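Local coordinates for protein arabinogalactan endo-1,4-beta-galactosidase (PDB 7OSK) that is the catalytic domain of an archaeal family 53 glycoside hydrolase that probably cleaves internal beta-1,4-galactosidic links in galactan and carries a bound calcium ion, at residues 296-301 / 378-383; 305-310 / 372-377. All blocks are in the same frame, centred on the assembly; numbering follows the deposited sequence.

Interaction 1 of 2, residues 296-301 / 378-383; sequences AWTLDD and FDFNGR. With CA (calcium ion), chain C.
W297 and F380 meet across two loops and carry most of this contact, each with 80 Å² of its surface buried by the facing segment. Two benzo-ring carbons of the indole, CZ2 and CH2, do the touching: W297 CZ2 comes to 3.5 Å from F380 CE1, and W297 CH2 lies over one face of the phenyl ring, 3.9 Å above its plane and offset toward the rim. With centroids 5.2 Å apart and planes at 56°, the two rings meet obliquely. W297 CG sits between the backbone N and the carbonyl carbon (chi1 59°), which starts the indole back over its own loop, where T298 CG2 lies above the ring centre. D379 adds its backbone and CB, with W297 CZ2 at 3.7 Å from D379 CA. Its OD1 serves its own segment, where a type I turn runs from D379 to G382 and D379 OD1 accepts from R383 N at 2.8 Å; the donor stands above the carboxylate plane, 46° out of it. On the facing loop, T298 OG1 accepts from D300 N at 3.2 Å, an ST turn. The indole's polar end is held by an earlier part of the loop that carries F380, since W297 NE1 donates to E373 O, while Q327 and I324 of helix 324-342 also touch the ring. An alanine at W297 would probably leave E373 O without this donor and open a gap beside F380 and D379. D301 OD1 binds the calcium ion at 2.4 Å. No hydrogen bond joins the two segments directly, so their pairing rests on apolar ring and backbone packing, each turn being shaped by its own internal bonds and the calcium fixing one end of 296-301.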
loop_
_atom_site.group_PDB
_atom_site.type_symbol
_atom_site.label_atom_id
_atom_site.label_comp_id
_atom_site.label_asym_id
_atom_site.label_seq_id
_atom_site.Cartn_x
_atom_site.Cartn_y
_atom_site.Cartn_z
ATOM N N ALA A 296 15.113 -4.315 -3.198
ATOM C CA ALA A 296 15.583 -4.739 -4.508
ATOM C C ALA A 296 16.083 -6.179 -4.495
ATOM O O ALA A 296 16.912 -6.551 -3.665
ATOM C CB ALA A 296 16.680 -3.809 -4.992
ATOM N N TRP A 297 15.565 -6.986 -5.418
ATOM C CA TRP A 297 16.064 -8.341 -5.627
ATOM C C TRP A 297 17.200 -8.329 -6.649
ATOM O O TRP A 297 17.872 -9.341 -6.857
ATOM C CB TRP A 297 14.938 -9.274 -6.087
ATOM C CG TRP A 297 14.270 -8.852 -7.373
ATOM C CD1 TRP A 297 13.242 -7.967 -7.510
ATOM C CD2 TRP A 297 14.583 -9.307 -8.696
ATOM N NE1 TRP A 297 12.900 -7.837 -8.834
ATOM C CE2 TRP A 297 13.708 -8.648 -9.583
ATOM C CE3 TRP A 297 15.520 -10.203 -9.217
ATOM C CZ2 TRP A 297 13.743 -8.858 -10.959
ATOM C CZ3 TRP A 297 15.553 -10.409 -10.583
ATOM C CH2 TRP A 297 14.669 -9.740 -11.438
ATOM N N THR A 298 17.408 -7.175 -7.278
ATOM C CA THR A 298 18.499 -6.986 -8.228
ATOM C C THR A 298 18.727 -5.498 -8.461
ATOM O O THR A 298 17.941 -4.669 -8.010
ATOM C CB THR A 298 18.216 -7.675 -9.578
ATOM O OG1 THR A 298 19.307 -7.438 -10.478
ATOM C CG2 THR A 298 16.932 -7.142 -10.195
ATOM N N LEU A 299 19.796 -5.169 -9.177
ATOM C CA LEU A 299 20.135 -3.781 -9.466
ATOM C C LEU A 299 20.014 -3.506 -10.960
ATOM O O LEU A 299 20.084 -2.357 -11.399
ATOM C CB LEU A 299 21.553 -3.472 -8.972
ATOM C CG LEU A 299 21.854 -2.206 -8.156
ATOM C CD1 LEU A 299 20.675 -1.717 -7.323
ATOM C CD2 LEU A 299 23.043 -2.479 -7.247
ATOM N N ASP A 300 19.824 -4.566 -11.739
ATOM C CA ASP A 300 19.713 -4.442 -13.186
ATOM C C ASP A 300 18.418 -3.745 -13.612
ATOM O O ASP A 300 17.508 -3.550 -12.805
ATOM C CB ASP A 300 19.806 -5.823 -13.839
ATOM C CG ASP A 300 21.237 -6.314 -13.962
ATOM O OD1 ASP A 300 22.100 -5.849 -13.190
ATOM O OD2 ASP A 300 21.498 -7.166 -14.836
ATOM N N ASP A 301 18.361 -3.365 -14.886
ATOM C CA ASP A 301 17.185 -2.725 -15.472
ATOM C C ASP A 301 16.711 -3.540 -16.673
ATOM O O ASP A 301 17.507 -4.226 -17.316
ATOM C CB ASP A 301 17.500 -1.286 -15.890
ATOM C CG ASP A 301 16.265 -0.521 -16.330
ATOM O OD1 ASP A 301 15.496 -0.077 -15.452
ATOM O OD2 ASP A 301 16.069 -0.353 -17.551
ATOM N N PHE A 378 8.326 -10.554 -8.703
ATOM C CA PHE A 378 8.409 -11.328 -9.937
ATOM C C PHE A 378 9.556 -10.776 -10.777
ATOM O O PHE A 378 9.868 -9.588 -10.685
ATOM C CB PHE A 378 7.097 -11.254 -10.725
ATOM C CG PHE A 378 5.918 -11.840 -10.004
ATOM C CD1 PHE A 378 5.256 -11.115 -9.029
ATOM C CD2 PHE A 378 5.460 -13.111 -10.314
ATOM C CE1 PHE A 378 4.165 -11.650 -8.367
ATOM C CE2 PHE A 378 4.369 -13.652 -9.656
ATOM C CZ PHE A 378 3.721 -12.918 -8.681
ATOM N N ASP A 379 10.183 -11.619 -11.594
ATOM C CA ASP A 379 11.268 -11.147 -12.450
ATOM C C ASP A 379 10.709 -10.487 -13.709
ATOM O O ASP A 379 9.494 -10.356 -13.865
ATOM C CB ASP A 379 12.229 -12.290 -12.815
ATOM C CG ASP A 379 11.558 -13.428 -13.572
ATOM O OD1 ASP A 379 10.596 -13.189 -14.334
ATOM O OD2 ASP A 379 12.019 -14.578 -13.409
ATOM N N PHE A 380 11.603 -10.081 -14.604
ATOM C CA PHE A 380 11.216 -9.338 -15.798
ATOM C C PHE A 380 10.360 -10.186 -16.729
ATOM O O PHE A 380 9.530 -9.664 -17.474
ATOM C CB PHE A 380 12.463 -8.838 -16.533
ATOM C CG PHE A 380 13.416 -8.072 -15.655
ATOM C CD1 PHE A 380 12.958 -7.410 -14.528
ATOM C CD2 PHE A 380 14.768 -8.017 -15.952
ATOM C CE1 PHE A 380 13.828 -6.708 -13.716
ATOM C CE2 PHE A 380 15.643 -7.312 -15.143
ATOM C CZ PHE A 380 15.172 -6.659 -14.024
ATOM N N ASN A 381 10.560 -11.498 -16.678
ATOM C CA ASN A 381 9.789 -12.422 -17.499
ATOM C C ASN A 381 8.456 -12.783 -16.846
ATOM O O ASN A 381 7.724 -13.643 -17.337
ATOM C CB ASN A 381 10.606 -13.684 -17.774
ATOM C CG ASN A 381 11.910 -13.386 -18.492
ATOM O OD1 ASN A 381 11.968 -12.514 -19.360
ATOM N ND2 ASN A 381 12.965 -14.106 -18.127
ATOM N N GLY A 382 8.145 -12.120 -15.736
ATOM C CA GLY A 382 6.872 -12.302 -15.066
ATOM C C GLY A 382 6.826 -13.543 -14.197
ATOM O O GLY A 382 5.773 -13.902 -13.676
ATOM N N ARG A 383 7.971 -14.198 -14.039
ATOM C CA ARG A 383 8.049 -15.421 -13.252
ATOM C C ARG A 383 8.265 -15.109 -11.775
ATOM O O ARG A 383 9.009 -14.192 -11.422
ATOM C CB ARG A 383 9.169 -16.317 -13.782
ATOM C CG ARG A 383 9.407 -17.581 -12.976
ATOM C CD ARG A 383 10.364 -18.504 -13.706
ATOM N NE ARG A 383 10.637 -19.727 -12.955
ATOM C CZ ARG A 383 11.235 -20.801 -13.463
ATOM N NH1 ARG A 383 11.622 -20.817 -14.733
ATOM N NH2 ARG A 383 11.441 -21.866 -12.702
HETATM CA CA CA C . 13.121 -0.020 -15.248
#

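Interaction 2 of 2, residues 305-310 / 372-377; sequences HPNIFG and WENQAL. With CA (calcium ion), chain C.
N307 and E373 meet at a calcium ion, to which H305, just before in sequence, lends its backbone: H305 O lies 2.5 Å from the metal. In N307, CG lies anti to the carbonyl carbon (chi1 -49°), which places the amide carbon on the side of the ion, and N307 OD1 binds the metal at 2.5 Å. The E373 carboxylate grips the ion with both oxygens, OE1 at 2.4 Å and OE2 at 2.3 Å, its plane turned 80° from the N307 amide, while S302 provides a further polar partner. N307 also meets N374 tip to tip, the two amides stacked. Next, I308 CD1 touches the edge of the W372 ring, 4.1 Å from W372 CE3. At F309, F309 O accepts from N374 ND2 at 2.7 Å, on a lone pair in the carbonyl plane. F309 N donates to a water 2.8 Å away, which also lies 2.9 Å from Q375 OE1 and reaches N374 OD1. Q375 OE1 comes in plane to the edge of the F309 ring, and Q375 NE2 bonds to Y265 OH. H305, N307 and E373, with D301, D303 and N370, supply the seven oxygens of a calcium site joining the loops after the last two strands of the TIM barrel.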
loop_
_atom_site.group_PDB
_atom_site.type_symbol
_atom_site.label_atom_id
_atom_site.label_comp_id
_atom_site.label_asym_id
_atom_site.label_seq_id
_atom_site.Cartn_x
_atom_site.Cartn_y
_atom_site.Cartn_z
ATOM N N HIS A 305 14.150 2.211 -18.596
ATOM C CA HIS A 305 13.701 3.307 -17.745
ATOM C C HIS A 305 14.354 3.192 -16.366
ATOM O O HIS A 305 14.042 2.262 -15.618
ATOM C CB HIS A 305 12.177 3.300 -17.607
ATOM C CG HIS A 305 11.645 4.430 -16.784
ATOM N ND1 HIS A 305 11.226 5.625 -17.337
ATOM C CD2 HIS A 305 11.474 4.560 -15.447
ATOM C CE1 HIS A 305 10.816 6.432 -16.379
ATOM N NE2 HIS A 305 10.958 5.811 -15.220
ATOM N N PRO A 306 15.266 4.128 -16.029
ATOM C CA PRO A 306 16.013 4.063 -14.763
ATOM C C PRO A 306 15.130 3.864 -13.536
ATOM O O PRO A 306 14.067 4.474 -13.433
ATOM C CB PRO A 306 16.713 5.422 -14.701
ATOM C CG PRO A 306 16.874 5.822 -16.114
ATOM C CD PRO A 306 15.667 5.299 -16.830
ATOM N N ASN A 307 15.578 3.015 -12.617
ATOM C CA ASN A 307 14.807 2.699 -11.422
ATOM C C ASN A 307 15.199 3.572 -10.237
ATOM O O ASN A 307 16.274 4.166 -10.214
ATOM C CB ASN A 307 14.982 1.222 -11.053
ATOM C CG ASN A 307 14.781 0.295 -12.238
ATOM O OD1 ASN A 307 13.702 0.247 -12.832
ATOM N ND2 ASN A 307 15.820 -0.459 -12.581
ATOM N N ILE A 308 14.308 3.640 -9.257
ATOM C CA ILE A 308 14.563 4.363 -8.019
ATOM C C ILE A 308 15.682 3.663 -7.251
ATOM O O ILE A 308 16.583 4.307 -6.711
ATOM C CB ILE A 308 13.278 4.455 -7.172
ATOM C CG1 ILE A 308 12.379 5.558 -7.733
ATOM C CG2 ILE A 308 13.595 4.737 -5.708
ATOM C CD1 ILE A 308 10.908 5.361 -7.466
ATOM N N PHE A 309 15.605 2.336 -7.206
ATOM C CA PHE A 309 16.678 1.505 -6.665
ATOM C C PHE A 309 17.681 1.219 -7.786
ATOM O O PHE A 309 17.587 0.210 -8.486
ATOM C CB PHE A 309 16.103 0.210 -6.074
ATOM C CG PHE A 309 16.819 -0.278 -4.842
ATOM C CD1 PHE A 309 18.199 -0.386 -4.807
ATOM C CD2 PHE A 309 16.102 -0.628 -3.709
ATOM C CE1 PHE A 309 18.847 -0.842 -3.666
ATOM C CE2 PHE A 309 16.745 -1.084 -2.570
ATOM C CZ PHE A 309 18.117 -1.188 -2.550
ATOM N N GLY A 310 18.642 2.125 -7.950
ATOM C CA GLY A 310 19.489 2.139 -9.131
ATOM C C GLY A 310 20.906 1.649 -8.917
ATOM O O GLY A 310 21.359 0.728 -9.596
ATOM N N TRP A 372 10.526 0.384 -10.976
ATOM C CA TRP A 372 10.330 -0.419 -9.771
ATOM C C TRP A 372 10.487 -1.928 -9.993
ATOM O O TRP A 372 10.403 -2.708 -9.043
ATOM C CB TRP A 372 8.938 -0.130 -9.202
ATOM C CG TRP A 372 8.778 -0.471 -7.751
ATOM C CD1 TRP A 372 8.246 -1.614 -7.232
ATOM C CD2 TRP A 372 9.147 0.343 -6.633
ATOM N NE1 TRP A 372 8.261 -1.564 -5.860
ATOM C CE2 TRP A 372 8.812 -0.371 -5.467
ATOM C CE3 TRP A 372 9.731 1.607 -6.503
ATOM C CZ2 TRP A 372 9.038 0.134 -4.191
ATOM C CZ3 TRP A 372 9.957 2.105 -5.234
ATOM C CH2 TRP A 372 9.610 1.370 -4.096
ATOM N N GLU A 373 10.732 -2.341 -11.234
ATOM C CA GLU A 373 10.664 -3.761 -11.578
ATOM C C GLU A 373 11.718 -4.593 -10.846
ATOM O O GLU A 373 11.543 -5.801 -10.669
ATOM C CB GLU A 373 10.797 -3.967 -13.096
ATOM C CG GLU A 373 12.200 -3.806 -13.691
ATOM C CD GLU A 373 12.466 -2.433 -14.285
ATOM O OE1 GLU A 373 11.655 -1.500 -14.079
ATOM O OE2 GLU A 373 13.502 -2.293 -14.967
ATOM N N ASN A 374 12.803 -3.954 -10.418
ATOM C CA ASN A 374 13.841 -4.654 -9.668
ATOM C C ASN A 374 13.492 -4.731 -8.185
ATOM O O ASN A 374 14.293 -5.203 -7.380
ATOM C CB ASN A 374 15.208 -3.981 -9.852
ATOM C CG ASN A 374 15.261 -2.582 -9.272
ATOM O OD1 ASN A 374 14.283 -1.837 -9.323
ATOM N ND2 ASN A 374 16.415 -2.216 -8.721
ATOM N N GLN A 375 12.295 -4.259 -7.836
ATOM C CA GLN A 375 11.790 -4.341 -6.467
ATOM C C GLN A 375 10.494 -5.143 -6.391
ATOM O O GLN A 375 9.897 -5.257 -5.325
ATOM C CB GLN A 375 11.553 -2.946 -5.891
ATOM C CG GLN A 375 12.815 -2.172 -5.574
ATOM C CD GLN A 375 12.538 -0.950 -4.722
ATOM O OE1 GLN A 375 12.907 0.168 -5.081
ATOM N NE2 GLN A 375 11.885 -1.157 -3.585
ATOM N N ALA A 376 10.052 -5.685 -7.520
ATOM C CA ALA A 376 8.872 -6.541 -7.539
ATOM C C ALA A 376 9.228 -7.920 -6.996
ATOM O O ALA A 376 10.399 -8.215 -6.769
ATOM C CB ALA A 376 8.310 -6.649 -8.949
ATOM N N LEU A 377 8.216 -8.754 -6.775
ATOM C CA LEU A 377 8.440 -10.124 -6.317
ATOM C C LEU A 377 8.398 -11.103 -7.491
ATOM O O LEU A 377 8.434 -12.320 -7.301
ATOM C CB LEU A 377 7.404 -10.507 -5.256
ATOM C CG LEU A 377 7.496 -9.727 -3.940
ATOM C CD1 LEU A 377 6.329 -10.059 -3.021
ATOM C CD2 LEU A 377 8.813 -10.009 -3.233
HETATM CA CA CA C . 13.121 -0.020 -15.248
HETATM O O HOH W 1 13.577 0.574 -7.866
#

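Both interactions join the same two loops, those following strands 287-293 and 346-352 of the barrel, and both reach the one calcium ion. Interaction 1 is the surface contact, centred about 20 Å from the centre of the chain; interaction 2 is buried, at about 17 Å. Their chemistry differs accordingly: the first is oblique aromatic packing without a direct hydrogen bond and gives one calcium ligand at its end, whereas the second gives four ligand atoms from both of its segments and adds an amide-to-carbonyl bond and a bridging water. The centres lie 8 Å apart, and W297 N to N374 O, at 2.9 Å, is a probable hydrogen bond that ties 296-301 to 372-377 directly.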